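Local structure of exoenzyme S (Pseudomonas aeruginosa, 6GN8) at residues M58-Y63 against Q90-A95; S99-Q104 against G155-D160; V106-G111 against K171-N176; V121-V126 against M181-S186; S151-R156 against R196-A201. The protein is a bacterial toxin that probably transfers ADP-ribose to host proteins through the domain present here, while another part of the full-length protein probably acts as a GTPase activator. The protein carries 2 engineered substitutions. All blocks are in the same frame, centred on the assembly; numbering follows the deposited sequence.

From the N terminus, contact 1 (58-63 with 90-95) closes first, pairing two consecutive helices before any strand of the fold begins. Contact 2 (99-104 with 155-160) then brings the loop after helix 83-99 against the turn that follows strand 149-155. Contact 3 (106-111 with 171-176) and contact 4 (121-126 with 181-186) each open before their predecessor closes, so contacts 2, 3 and 4 cross one another. Contact 5 (151-156 with 196-201) shares Gly155 and Arg156 with contact 2 and crosses contacts 3 and 4. Contacts 4 and 5 each join two neighbouring strands of the five-stranded mixed sheet, contact 3 joins it to the three-stranded sheet, and contact 1 packs on Leu174 of the latter.

Contact 1 of 5, residues M58-Y63 against Q90-A95; sequences MALGLY and QGMSAA
Tyr63 and Met92 meet in a Met-aromatic contact between two crossing helices, 54-77 and 83-99, which belong to the helical part of the ADP-ribosyltransferase domain. SD of Met92 lies 4.0 Å from the centroid of the Tyr63 ring, obliquely placed at 37° from the ring normal, and the two side chains cross at about a right angle. Met92 bends at its last torsion (chi3 -69°), which lays the methyl CE beside CD2 of Tyr63. Close helix packing rests on small residues: CB of Ala59 sits 3.7 Å from CA of Gly91, where the missing side chain leaves room for the methyl. The local axes come within 8.3 Å at a crossing angle of -119°. The next residue, Leu60, divides its branches, CD2 toward CG of Met92 and CD1 to 3.9 Å from CB of Ala95. Outside the pair, the hydroxyl end of the Tyr63 ring is held by hydrogen bonds from OH to Ser134 OG and Asn72 ND2.

Contact 2 of 5, residues S99-Q104 against G155-D160; sequences SGQAEQ and GRSGID
Arg156 lies along residues 101-104 in a largely irregular surface contact of the ADP-ribosyltransferase domain, where the loop leaving helix 83-99 meets the turn between strands 149-155 and 159-160, which links the two sheets. The backbones are joined by Ala102 N to Arg156 O at 2.8 Å; the N-H points almost straight at the oxygen (164°) but arrives from above the carbonyl plane. In the other direction NH2 of Arg156 gives a weak hydrogen bond to Ala102 O at 3.4 Å, and the same nitrogen is 2.8 Å from Glu103 O. The arginine chain runs extended from CG to NE, carrying the guanidinium over to these carbonyls, while CA of Gln104 lies over one of its faces. Gln101 crosses it at a slant: OE1 is 3.4 Å from CD of Arg156, and the amide plane is turned only 17° from the guanidinium plane. At the helix end, where Gly100 takes a positive phi, OG of Ser99 packs 3.4 Å from CG1 of Ile159 while bonding to Ala95 O and His52. Backbone carbonyl oxygens, one through a weak bond, lie close to NH2 of Arg156, and their dipoles may partly offset its charge.

Contact 3 of 5, residues V106-G111 against K171-N176; sequences VKTFRG and KAILYN. Engineered in segment 171-176: Ala172 (natural residue Glu).
Ile173, on strand 172-175, packs its side chain against Thr108 and Val106 of strand 106-112, an edge strand of the mixed sheet within this chain. CB lies 3.9 Å from the methyl CG2 of Thr108. CG1 is turned anti to the carbonyl carbon (chi1 -69°) and the chain then extends through chi2, sending CD1 between two side chains. That terminal methyl is 3.8 Å from CG2 of Thr108, whose side chain crosses that of Ile173 at about a right angle, and 3.9 Å from CG2 of Val106, which it meets tip to tip. The strands face one another from different sheets: their local axes cross at -89° and approach to 8.1 Å, as in orthogonal packing of the two beta-sheets in this ADP-ribosyltransferase core, and no direct hydrogen bond links the segments. Tyr175, two residues on, points to the same side. Its OH packs 3.7 Å from CG1 of Val106, and OG1 of Thr108 lies at the edge of its ring. A water bridges the two segments, hydrogen-bonded to Tyr175 OH at 2.6 Å and Thr108 OG1 at 2.7 Å, and donating to Val106 O at 2.9 Å. Thr108 OG1 also bonds to Thr135 OG1 of strand 133-136, the neighbour of 172-175. The interface therefore divides its chemistry: methyl groups pack around Ile173, while a water with three protein partners links polar atoms across the buried join.

Contact 4 of 5, residues V121-V126 against M181-S186; sequences VEEGKV and MRVLLS
Gly124 and Val183 are joined by one of two backbone hydrogen bonds between the type II turn 122-125 and strand 180-188: Gly124 N to Val183 O is 2.7 Å, and Val183 N returns to Lys125 O at 3.1 Å. Beyond the turn, Val126 and Arg182 form an antiparallel non-hydrogen-bonded pair. Among side-chain bonds, Glu123 extends beyond CG to accept Ser186 N on OE2 at 2.8 Å, nearly straight (174°) and through its anti lone pair; the same carboxylate binds a basic and a polar side chain of another protein chain. NH2 of Arg182 gives Gly124 O a bond of 3.1 Å lying in the guanidinium plane, and Val126 CG1 lies over one face of that group, toward its rim. Apolar packing joins CG1 of Val121 to CG2 of Val183 at 3.7 Å. A classic beta bulge at Leu184 and Leu185, both opposite Val197, breaks the strand. In the five-stranded mixed sheet, strand 180-188 lies between strand 194-200 and the short edge strand 126-128 that this turn leads into.

Contact 5 of 5, residues S151-R156 against R196-A201; sequences STVFGR and RVLEEA
Glu200 OE2 accepts the backbone N-H of Arg156 at 2.8 Å, approached nearly along the C-O axis, and so a side chain continues the hydrogen bonding just where strand 149-155 ends. The carboxylate gets there because CG stands anti to the backbone N (chi1 -163°) and the chain stays extended; its other oxygen, OE1, bonds to Ser157 OG, so both oxygens hold the start of the turn. Behind it the strands run parallel in register. Thr152 O receives Leu198 N at 2.8 Å and Phe154 O receives Glu200 N at 2.9 Å, alternating with Thr152 N to Arg196 O and Phe154 N to Leu198 O. On one face Val153 CG2 approaches Leu198 CD1 at 4.4 Å. On the other, Phe154 crosses Val197, with CG1 of the valine at the ring edge, 4.1 Å from CE2. This second face meets another protein chain, which stacks an aromatic ring on Phe154 and gives Glu199 OE2 a salt bridge and a hydrogen bond from an aromatic side chain. Arg196 forms a salt bridge with Asp116. The pair is the one parallel neighbour pair of the mixed sheet, flanked by antiparallel strand 106-112 beside 149-155 and by antiparallel strand 180-188 beside 194-200.

Contact 1 of 5, residues M58-Y63 against Q90-A95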
# COMPACT_ATOMS: atom_id res chain seq x y z
N MET C 58 -30.22 -32.35 -17.39
CA MET C 58 -29.97 -33.10 -18.64
C MET C 58 -28.96 -32.36 -19.54
O MET C 58 -28.06 -33.00 -20.08
CB MET C 58 -31.27 -33.35 -19.42
CG MET C 58 -32.29 -34.25 -18.71
SD MET C 58 -33.67 -34.66 -19.81
CE MET C 58 -34.46 -33.06 -19.99
N ALA C 59 -29.10 -31.02 -19.70
CA ALA C 59 -28.17 -30.25 -20.54
C ALA C 59 -26.71 -30.30 -20.00
O ALA C 59 -25.77 -30.49 -20.79
CB ALA C 59 -28.63 -28.81 -20.66
N LEU C 60 -26.54 -30.14 -18.66
CA LEU C 60 -25.24 -30.19 -17.99
C LEU C 60 -24.64 -31.60 -18.15
O LEU C 60 -23.44 -31.71 -18.40
CB LEU C 60 -25.35 -29.79 -16.50
CG LEU C 60 -25.62 -28.30 -16.18
CD1 LEU C 60 -26.24 -28.13 -14.80
CD2 LEU C 60 -24.35 -27.47 -16.25
N GLY C 61 -25.47 -32.64 -18.07
CA GLY C 61 -25.06 -34.03 -18.25
C GLY C 61 -24.60 -34.35 -19.66
O GLY C 61 -23.53 -34.94 -19.86
N LEU C 62 -25.42 -33.97 -20.65
CA LEU C 62 -25.14 -34.18 -22.07
C LEU C 62 -23.81 -33.52 -22.43
O LEU C 62 -22.97 -34.15 -23.08
CB LEU C 62 -26.29 -33.60 -22.93
CG LEU C 62 -27.57 -34.44 -23.00
CD1 LEU C 62 -28.72 -33.59 -23.41
CD2 LEU C 62 -27.41 -35.66 -23.95
N TYR C 63 -23.60 -32.28 -21.95
CA TYR C 63 -22.34 -31.56 -22.16
C TYR C 63 -21.19 -32.30 -21.48
O TYR C 63 -20.23 -32.64 -22.15
CB TYR C 63 -22.44 -30.10 -21.61
CG TYR C 63 -21.13 -29.34 -21.56
CD1 TYR C 63 -20.28 -29.46 -20.46
CD2 TYR C 63 -20.76 -28.47 -22.58
CE1 TYR C 63 -19.06 -28.80 -20.42
CE2 TYR C 63 -19.55 -27.79 -22.54
CZ TYR C 63 -18.70 -27.95 -21.46
OH TYR C 63 -17.48 -27.31 -21.41
N GLN C 90 -28.89 -23.54 -24.23
CA GLN C 90 -29.87 -22.76 -23.45
C GLN C 90 -30.14 -23.40 -22.07
O GLN C 90 -30.33 -22.66 -21.11
CB GLN C 90 -31.19 -22.43 -24.19
CG GLN C 90 -31.82 -23.53 -25.00
CD GLN C 90 -32.83 -23.00 -26.01
OE1 GLN C 90 -34.00 -23.38 -26.03
NE2 GLN C 90 -32.39 -22.11 -26.89
N GLY C 91 -30.03 -24.73 -21.96
CA GLY C 91 -30.15 -25.44 -20.69
C GLY C 91 -29.01 -25.13 -19.74
O GLY C 91 -29.21 -25.02 -18.53
N MET C 92 -27.80 -24.95 -20.28
CA MET C 92 -26.63 -24.60 -19.49
C MET C 92 -26.68 -23.15 -19.09
O MET C 92 -26.42 -22.88 -17.92
CB MET C 92 -25.33 -24.92 -20.22
CG MET C 92 -25.07 -26.42 -20.30
SD MET C 92 -23.47 -26.80 -21.03
CE MET C 92 -23.75 -26.33 -22.55
N SER C 93 -27.07 -22.22 -20.00
CA SER C 93 -27.24 -20.78 -19.68
C SER C 93 -28.23 -20.59 -18.54
O SER C 93 -27.93 -19.86 -17.61
CB SER C 93 -27.72 -20.01 -20.91
OG SER C 93 -26.75 -20.00 -21.94
N ALA C 94 -29.39 -21.25 -18.60
CA ALA C 94 -30.44 -21.17 -17.56
C ALA C 94 -29.90 -21.64 -16.20
O ALA C 94 -30.16 -20.98 -15.18
CB ALA C 94 -31.65 -22.00 -17.98
N ALA C 95 -29.10 -22.74 -16.20
CA ALA C 95 -28.45 -23.32 -15.02
C ALA C 95 -27.51 -22.33 -14.36
O ALA C 95 -27.45 -22.30 -13.12
CB ALA C 95 -27.68 -24.59 -15.41

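Contact 2 of 5, residues S99-Q104 against G155-D160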
# COMPACT_ATOMS: atom_id res chain seq x y z
N SER C 99 -27.81 -20.31 -10.58
CA SER C 99 -26.71 -20.64 -9.69
C SER C 99 -26.10 -19.47 -8.96
O SER C 99 -25.97 -19.56 -7.74
CB SER C 99 -25.63 -21.41 -10.43
OG SER C 99 -26.13 -22.70 -10.74
N GLY C 100 -25.66 -18.45 -9.69
CA GLY C 100 -24.97 -17.31 -9.08
C GLY C 100 -23.62 -17.67 -8.46
O GLY C 100 -23.03 -18.71 -8.79
N GLN C 101 -23.14 -16.83 -7.51
CA GLN C 101 -21.85 -17.00 -6.82
C GLN C 101 -21.96 -17.89 -5.55
O GLN C 101 -22.85 -17.68 -4.72
CB GLN C 101 -21.26 -15.63 -6.43
CG GLN C 101 -20.81 -14.77 -7.63
CD GLN C 101 -19.52 -13.98 -7.39
OE1 GLN C 101 -19.03 -13.81 -6.27
NE2 GLN C 101 -18.93 -13.48 -8.47
N ALA C 102 -21.03 -18.85 -5.40
CA ALA C 102 -20.92 -19.74 -4.23
C ALA C 102 -20.38 -18.97 -3.01
O ALA C 102 -19.78 -17.90 -3.16
CB ALA C 102 -20.01 -20.92 -4.56
N GLU C 103 -20.60 -19.52 -1.79
CA GLU C 103 -20.21 -18.91 -0.51
C GLU C 103 -18.69 -18.79 -0.34
O GLU C 103 -18.23 -17.88 0.37
CB GLU C 103 -20.81 -19.70 0.68
CG GLU C 103 -21.83 -18.90 1.49
CD GLU C 103 -22.25 -19.53 2.81
OE1 GLU C 103 -23.17 -20.39 2.79
OE2 GLU C 103 -21.67 -19.17 3.85
N GLN C 104 -17.92 -19.71 -0.96
CA GLN C 104 -16.46 -19.71 -0.87
C GLN C 104 -15.83 -19.85 -2.27
O GLN C 104 -16.48 -20.31 -3.21
CB GLN C 104 -15.94 -20.83 0.06
CG GLN C 104 -16.21 -20.62 1.55
CD GLN C 104 -16.63 -21.88 2.29
OE1 GLN C 104 -16.92 -22.93 1.70
NE2 GLN C 104 -16.69 -21.80 3.61
N GLY C 155 -12.50 -19.31 -8.56
CA GLY C 155 -13.79 -18.70 -8.87
C GLY C 155 -14.91 -18.98 -7.88
O GLY C 155 -14.72 -19.72 -6.91
N ARG C 156 -16.08 -18.38 -8.13
CA ARG C 156 -17.26 -18.59 -7.31
C ARG C 156 -18.50 -19.00 -8.14
O ARG C 156 -19.42 -19.59 -7.58
CB ARG C 156 -17.58 -17.33 -6.50
CG ARG C 156 -16.84 -17.26 -5.18
CD ARG C 156 -17.27 -16.03 -4.39
NE ARG C 156 -16.23 -15.61 -3.44
CZ ARG C 156 -16.38 -15.58 -2.12
NH1 ARG C 156 -15.38 -15.19 -1.35
NH2 ARG C 156 -17.54 -15.92 -1.57
N SER C 157 -18.52 -18.70 -9.47
CA SER C 157 -19.71 -18.90 -10.33
C SER C 157 -19.78 -20.25 -11.08
O SER C 157 -20.64 -20.41 -11.95
CB SER C 157 -19.82 -17.76 -11.34
OG SER C 157 -19.85 -16.54 -10.61
N GLY C 158 -18.92 -21.18 -10.71
CA GLY C 158 -18.86 -22.49 -11.34
C GLY C 158 -19.97 -23.42 -10.88
O GLY C 158 -20.41 -23.31 -9.74
N ILE C 159 -20.42 -24.32 -11.76
CA ILE C 159 -21.45 -25.31 -11.43
C ILE C 159 -20.76 -26.67 -11.27
O ILE C 159 -20.03 -27.13 -12.16
CB ILE C 159 -22.63 -25.35 -12.46
CG1 ILE C 159 -23.44 -24.01 -12.39
CG2 ILE C 159 -23.56 -26.59 -12.25
CD1 ILE C 159 -24.40 -23.85 -13.47
N ASP C 160 -20.96 -27.29 -10.10
CA ASP C 160 -20.44 -28.61 -9.81
C ASP C 160 -21.37 -29.62 -10.44
O ASP C 160 -22.56 -29.64 -10.13
CB ASP C 160 -20.28 -28.80 -8.29
CG ASP C 160 -19.99 -30.23 -7.87
OD1 ASP C 160 -19.08 -30.84 -8.46
OD2 ASP C 160 -20.67 -30.72 -6.95

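Contact 3 of 5, residues V106-G111 against K171-N176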
# COMPACT_ATOMS: atom_id res chain seq x y z
N VAL C 106 -13.42 -21.44 -4.97
CA VAL C 106 -13.04 -22.81 -5.19
C VAL C 106 -11.81 -22.85 -6.16
O VAL C 106 -11.73 -22.07 -7.12
CB VAL C 106 -14.24 -23.72 -5.61
CG1 VAL C 106 -14.74 -23.43 -7.00
CG2 VAL C 106 -13.90 -25.20 -5.46
N LYS C 107 -10.84 -23.74 -5.84
CA LYS C 107 -9.66 -23.97 -6.63
C LYS C 107 -9.88 -25.20 -7.50
O LYS C 107 -10.13 -26.31 -6.98
CB LYS C 107 -8.43 -24.13 -5.73
CG LYS C 107 -7.13 -24.50 -6.48
CD LYS C 107 -5.93 -24.62 -5.51
CE LYS C 107 -6.12 -25.70 -4.47
NZ LYS C 107 -4.99 -25.77 -3.51
N THR C 108 -9.76 -25.02 -8.83
CA THR C 108 -9.92 -26.12 -9.80
C THR C 108 -8.78 -26.10 -10.80
O THR C 108 -8.03 -25.13 -10.87
CB THR C 108 -11.29 -26.09 -10.49
OG1 THR C 108 -11.43 -24.86 -11.21
CG2 THR C 108 -12.47 -26.30 -9.53
N PHE C 109 -8.64 -27.19 -11.55
CA PHE C 109 -7.50 -27.39 -12.44
C PHE C 109 -7.96 -27.72 -13.82
O PHE C 109 -9.07 -28.24 -14.03
CB PHE C 109 -6.59 -28.51 -11.88
CG PHE C 109 -6.42 -28.38 -10.38
CD1 PHE C 109 -5.57 -27.42 -9.83
CD2 PHE C 109 -7.20 -29.14 -9.50
CE1 PHE C 109 -5.48 -27.25 -8.46
CE2 PHE C 109 -7.10 -28.97 -8.12
CZ PHE C 109 -6.23 -28.04 -7.61
N ARG C 110 -7.12 -27.40 -14.80
CA ARG C 110 -7.46 -27.62 -16.19
C ARG C 110 -6.19 -27.82 -17.04
O ARG C 110 -5.27 -27.03 -16.97
CB ARG C 110 -8.28 -26.43 -16.69
CG ARG C 110 -8.62 -26.45 -18.15
CD ARG C 110 -9.27 -25.16 -18.54
NE ARG C 110 -9.25 -25.02 -19.99
CZ ARG C 110 -10.19 -25.49 -20.80
NH1 ARG C 110 -11.25 -26.11 -20.30
NH2 ARG C 110 -10.08 -25.34 -22.11
N GLY C 111 -6.17 -28.89 -17.82
CA GLY C 111 -5.09 -29.20 -18.74
C GLY C 111 -5.60 -29.31 -20.17
O GLY C 111 -6.72 -29.79 -20.39
N LYS C 171 -14.72 -34.87 -11.03
CA LYS C 171 -15.39 -33.91 -10.14
C LYS C 171 -15.33 -32.51 -10.80
O LYS C 171 -14.63 -31.61 -10.33
CB LYS C 171 -14.79 -33.93 -8.72
CG LYS C 171 -14.80 -35.31 -8.02
CD LYS C 171 -14.01 -35.30 -6.69
CE LYS C 171 -12.51 -35.16 -6.87
NZ LYS C 171 -11.77 -35.18 -5.59
N ALA C 172 -15.99 -32.39 -11.95
CA ALA C 172 -15.92 -31.18 -12.77
C ALA C 172 -16.69 -30.00 -12.21
O ALA C 172 -17.80 -30.13 -11.69
CB ALA C 172 -16.38 -31.47 -14.19
N ILE C 173 -16.09 -28.85 -12.35
CA ILE C 173 -16.70 -27.58 -12.04
C ILE C 173 -16.65 -26.79 -13.34
O ILE C 173 -15.58 -26.60 -13.91
CB ILE C 173 -16.11 -26.84 -10.81
CG1 ILE C 173 -16.48 -27.64 -9.53
CG2 ILE C 173 -16.66 -25.39 -10.74
CD1 ILE C 173 -15.98 -27.12 -8.20
N LEU C 174 -17.85 -26.48 -13.88
CA LEU C 174 -17.98 -25.76 -15.14
C LEU C 174 -18.20 -24.27 -14.93
O LEU C 174 -19.04 -23.86 -14.14
CB LEU C 174 -19.14 -26.32 -15.98
CG LEU C 174 -19.25 -27.83 -16.12
CD1 LEU C 174 -20.45 -28.18 -16.97
CD2 LEU C 174 -17.96 -28.47 -16.68
N TYR C 175 -17.46 -23.46 -15.69
CA TYR C 175 -17.63 -22.00 -15.73
C TYR C 175 -18.36 -21.68 -17.04
O TYR C 175 -18.17 -22.39 -18.04
CB TYR C 175 -16.29 -21.23 -15.59
CG TYR C 175 -15.80 -21.26 -14.15
CD1 TYR C 175 -16.23 -20.32 -13.22
CD2 TYR C 175 -14.96 -22.29 -13.71
CE1 TYR C 175 -15.83 -20.40 -11.88
CE2 TYR C 175 -14.54 -22.36 -12.38
CZ TYR C 175 -14.99 -21.41 -11.47
OH TYR C 175 -14.65 -21.50 -10.15
N ASN C 176 -19.23 -20.67 -16.99
CA ASN C 176 -20.09 -20.20 -18.07
C ASN C 176 -19.29 -19.81 -19.33
O ASN C 176 -18.14 -19.40 -19.23
CB ASN C 176 -20.90 -18.99 -17.57
CG ASN C 176 -22.28 -18.81 -18.15
OD1 ASN C 176 -23.08 -18.04 -17.65
ND2 ASN C 176 -22.61 -19.53 -19.20
O HOH W 1 -12.34 -22.74 -9.83

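Contact 4 of 5, residues V121-V126 against M181-S186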
# COMPACT_ATOMS: atom_id res chain seq x y z
N VAL C 121 -4.16 -13.33 -23.84
CA VAL C 121 -4.32 -12.44 -22.67
C VAL C 121 -2.98 -12.26 -21.94
O VAL C 121 -2.36 -13.24 -21.53
CB VAL C 121 -5.43 -12.93 -21.70
CG1 VAL C 121 -5.76 -11.85 -20.67
CG2 VAL C 121 -6.69 -13.34 -22.46
N GLU C 122 -2.56 -11.01 -21.76
CA GLU C 122 -1.31 -10.77 -21.04
C GLU C 122 -1.59 -10.81 -19.52
O GLU C 122 -2.74 -10.69 -19.11
CB GLU C 122 -0.62 -9.45 -21.49
CG GLU C 122 -1.41 -8.18 -21.28
CD GLU C 122 -0.58 -6.91 -21.12
OE1 GLU C 122 -0.01 -6.70 -20.02
OE2 GLU C 122 -0.52 -6.13 -22.09
N GLU C 123 -0.53 -11.01 -18.72
CA GLU C 123 -0.55 -11.11 -17.26
C GLU C 123 -1.14 -9.84 -16.64
O GLU C 123 -0.77 -8.73 -17.04
CB GLU C 123 0.88 -11.36 -16.76
CG GLU C 123 1.05 -12.41 -15.68
CD GLU C 123 2.50 -12.74 -15.35
OE1 GLU C 123 3.25 -11.82 -14.96
OE2 GLU C 123 2.89 -13.92 -15.48
N GLY C 124 -2.11 -10.02 -15.74
CA GLY C 124 -2.83 -8.95 -15.05
C GLY C 124 -4.04 -8.39 -15.80
O GLY C 124 -4.80 -7.58 -15.25
N LYS C 125 -4.21 -8.79 -17.06
CA LYS C 125 -5.32 -8.37 -17.90
C LYS C 125 -6.38 -9.47 -17.95
O LYS C 125 -6.11 -10.64 -17.57
CB LYS C 125 -4.82 -8.00 -19.30
CG LYS C 125 -3.86 -6.80 -19.34
CD LYS C 125 -4.42 -5.48 -18.81
CE LYS C 125 -3.88 -4.27 -19.54
NZ LYS C 125 -2.46 -3.99 -19.21
N VAL C 126 -7.60 -9.11 -18.40
CA VAL C 126 -8.68 -10.07 -18.45
C VAL C 126 -9.05 -10.40 -19.92
O VAL C 126 -8.86 -9.58 -20.83
CB VAL C 126 -9.92 -9.72 -17.57
CG1 VAL C 126 -9.62 -8.66 -16.53
CG2 VAL C 126 -11.16 -9.38 -18.39
N MET C 181 -11.93 -13.99 -17.21
CA MET C 181 -10.87 -14.46 -16.33
C MET C 181 -9.63 -13.53 -16.43
O MET C 181 -9.23 -13.12 -17.53
CB MET C 181 -10.46 -15.89 -16.71
CG MET C 181 -11.57 -16.93 -16.52
SD MET C 181 -11.73 -17.42 -14.80
CE MET C 181 -12.79 -18.84 -14.99
N ARG C 182 -9.06 -13.19 -15.27
CA ARG C 182 -7.81 -12.46 -15.14
C ARG C 182 -6.66 -13.43 -15.06
O ARG C 182 -6.70 -14.38 -14.26
CB ARG C 182 -7.80 -11.58 -13.90
CG ARG C 182 -6.66 -10.55 -13.93
CD ARG C 182 -6.74 -9.57 -12.77
NE ARG C 182 -8.07 -8.98 -12.64
CZ ARG C 182 -8.48 -7.88 -13.27
NH1 ARG C 182 -9.71 -7.43 -13.10
NH2 ARG C 182 -7.65 -7.22 -14.09
N VAL C 183 -5.63 -13.19 -15.88
CA VAL C 183 -4.43 -14.00 -15.85
C VAL C 183 -3.56 -13.46 -14.69
O VAL C 183 -2.96 -12.42 -14.84
CB VAL C 183 -3.70 -13.99 -17.21
CG1 VAL C 183 -2.40 -14.81 -17.14
CG2 VAL C 183 -4.61 -14.51 -18.31
N LEU C 184 -3.53 -14.16 -13.55
CA LEU C 184 -2.73 -13.76 -12.39
C LEU C 184 -1.24 -14.07 -12.59
O LEU C 184 -0.38 -13.44 -11.97
CB LEU C 184 -3.25 -14.47 -11.12
CG LEU C 184 -4.66 -14.09 -10.61
CD1 LEU C 184 -4.87 -14.60 -9.24
CD2 LEU C 184 -4.89 -12.57 -10.63
N LEU C 185 -0.94 -15.10 -13.38
CA LEU C 185 0.41 -15.58 -13.66
C LEU C 185 0.37 -16.45 -14.88
O LEU C 185 -0.52 -17.31 -15.00
CB LEU C 185 0.97 -16.37 -12.45
CG LEU C 185 2.39 -16.92 -12.56
CD1 LEU C 185 3.44 -15.84 -12.28
CD2 LEU C 185 2.59 -18.11 -11.63
N SER C 186 1.32 -16.22 -15.79
CA SER C 186 1.57 -17.01 -16.99
C SER C 186 3.05 -17.22 -17.09
O SER C 186 3.82 -16.27 -17.20
CB SER C 186 0.99 -16.39 -18.25
OG SER C 186 0.92 -17.44 -19.21

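Contact 5 of 5, residues S151-R156 against R196-A201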
# COMPACT_ATOMS: atom_id res chain seq x y z
N SER C 151 -3.55 -25.04 -15.98
CA SER C 151 -4.12 -23.88 -15.29
C SER C 151 -4.67 -24.22 -13.91
O SER C 151 -5.22 -25.29 -13.70
CB SER C 151 -5.25 -23.25 -16.10
OG SER C 151 -4.88 -22.95 -17.43
N THR C 152 -4.54 -23.27 -12.98
CA THR C 152 -5.13 -23.32 -11.65
C THR C 152 -6.11 -22.15 -11.68
O THR C 152 -5.74 -21.02 -12.00
CB THR C 152 -4.06 -23.29 -10.55
OG1 THR C 152 -3.15 -24.35 -10.77
CG2 THR C 152 -4.64 -23.40 -9.16
N VAL C 153 -7.39 -22.46 -11.41
CA VAL C 153 -8.50 -21.53 -11.52
C VAL C 153 -9.10 -21.28 -10.15
O VAL C 153 -9.33 -22.21 -9.37
CB VAL C 153 -9.56 -22.11 -12.54
CG1 VAL C 153 -10.71 -21.13 -12.82
CG2 VAL C 153 -8.92 -22.58 -13.85
N PHE C 154 -9.41 -20.00 -9.89
CA PHE C 154 -10.10 -19.55 -8.67
C PHE C 154 -11.37 -18.83 -9.07
O PHE C 154 -11.32 -17.88 -9.85
CB PHE C 154 -9.19 -18.64 -7.80
CG PHE C 154 -8.04 -19.40 -7.21
CD1 PHE C 154 -8.18 -20.09 -6.01
CD2 PHE C 154 -6.82 -19.48 -7.89
CE1 PHE C 154 -7.10 -20.79 -5.46
CE2 PHE C 154 -5.76 -20.21 -7.35
CZ PHE C 154 -5.90 -20.86 -6.14
N GLY C 155 -12.50 -19.31 -8.56
CA GLY C 155 -13.79 -18.70 -8.87
C GLY C 155 -14.91 -18.98 -7.88
O GLY C 155 -14.72 -19.72 -6.91
N ARG C 156 -16.08 -18.38 -8.13
CA ARG C 156 -17.26 -18.59 -7.31
C ARG C 156 -18.50 -19.00 -8.14
O ARG C 156 -19.42 -19.59 -7.58
CB ARG C 156 -17.58 -17.33 -6.50
CG ARG C 156 -16.84 -17.26 -5.18
CD ARG C 156 -17.27 -16.03 -4.39
NE ARG C 156 -16.23 -15.61 -3.44
CZ ARG C 156 -16.38 -15.58 -2.12
NH1 ARG C 156 -15.38 -15.19 -1.35
NH2 ARG C 156 -17.54 -15.92 -1.57
N ARG C 196 -0.29 -21.64 -15.69
CA ARG C 196 -1.10 -20.44 -15.52
C ARG C 196 -1.96 -20.45 -14.29
O ARG C 196 -2.39 -21.50 -13.81
CB ARG C 196 -2.03 -20.24 -16.77
CG ARG C 196 -1.69 -18.98 -17.52
CD ARG C 196 -2.72 -18.53 -18.54
NE ARG C 196 -2.30 -18.85 -19.91
CZ ARG C 196 -2.84 -19.82 -20.63
NH1 ARG C 196 -3.82 -20.57 -20.13
NH2 ARG C 196 -2.42 -20.04 -21.87
N VAL C 197 -2.27 -19.25 -13.80
CA VAL C 197 -3.18 -19.05 -12.68
C VAL C 197 -4.25 -18.08 -13.17
O VAL C 197 -3.92 -16.97 -13.63
CB VAL C 197 -2.48 -18.61 -11.37
CG1 VAL C 197 -3.50 -18.41 -10.24
CG2 VAL C 197 -1.42 -19.63 -10.95
N LEU C 198 -5.51 -18.53 -13.18
CA LEU C 198 -6.62 -17.69 -13.64
C LEU C 198 -7.54 -17.40 -12.50
O LEU C 198 -7.76 -18.25 -11.62
CB LEU C 198 -7.44 -18.35 -14.76
CG LEU C 198 -6.75 -18.75 -16.05
CD1 LEU C 198 -7.68 -19.65 -16.88
CD2 LEU C 198 -6.39 -17.53 -16.88
N GLU C 199 -8.16 -16.24 -12.53
CA GLU C 199 -9.12 -15.89 -11.52
C GLU C 199 -10.36 -15.27 -12.19
O GLU C 199 -10.21 -14.49 -13.13
CB GLU C 199 -8.48 -14.95 -10.49
CG GLU C 199 -9.45 -14.27 -9.55
CD GLU C 199 -8.85 -13.08 -8.83
OE1 GLU C 199 -8.39 -12.13 -9.51
OE2 GLU C 199 -8.86 -13.09 -7.59
N GLU C 200 -11.57 -15.63 -11.72
CA GLU C 200 -12.82 -15.04 -12.20
C GLU C 200 -12.75 -13.54 -11.93
O GLU C 200 -12.63 -13.15 -10.77
CB GLU C 200 -14.01 -15.69 -11.46
CG GLU C 200 -15.35 -15.50 -12.12
CD GLU C 200 -16.50 -15.96 -11.26
OE1 GLU C 200 -17.57 -15.29 -11.29
OE2 GLU C 200 -16.34 -16.96 -10.53
N ALA C 201 -12.73 -12.71 -13.00
CA ALA C 201 -12.61 -11.25 -12.90
C ALA C 201 -13.61 -10.64 -11.88
O ALA C 201 -13.21 -9.82 -11.05
CB ALA C 201 -12.80 -10.60 -14.26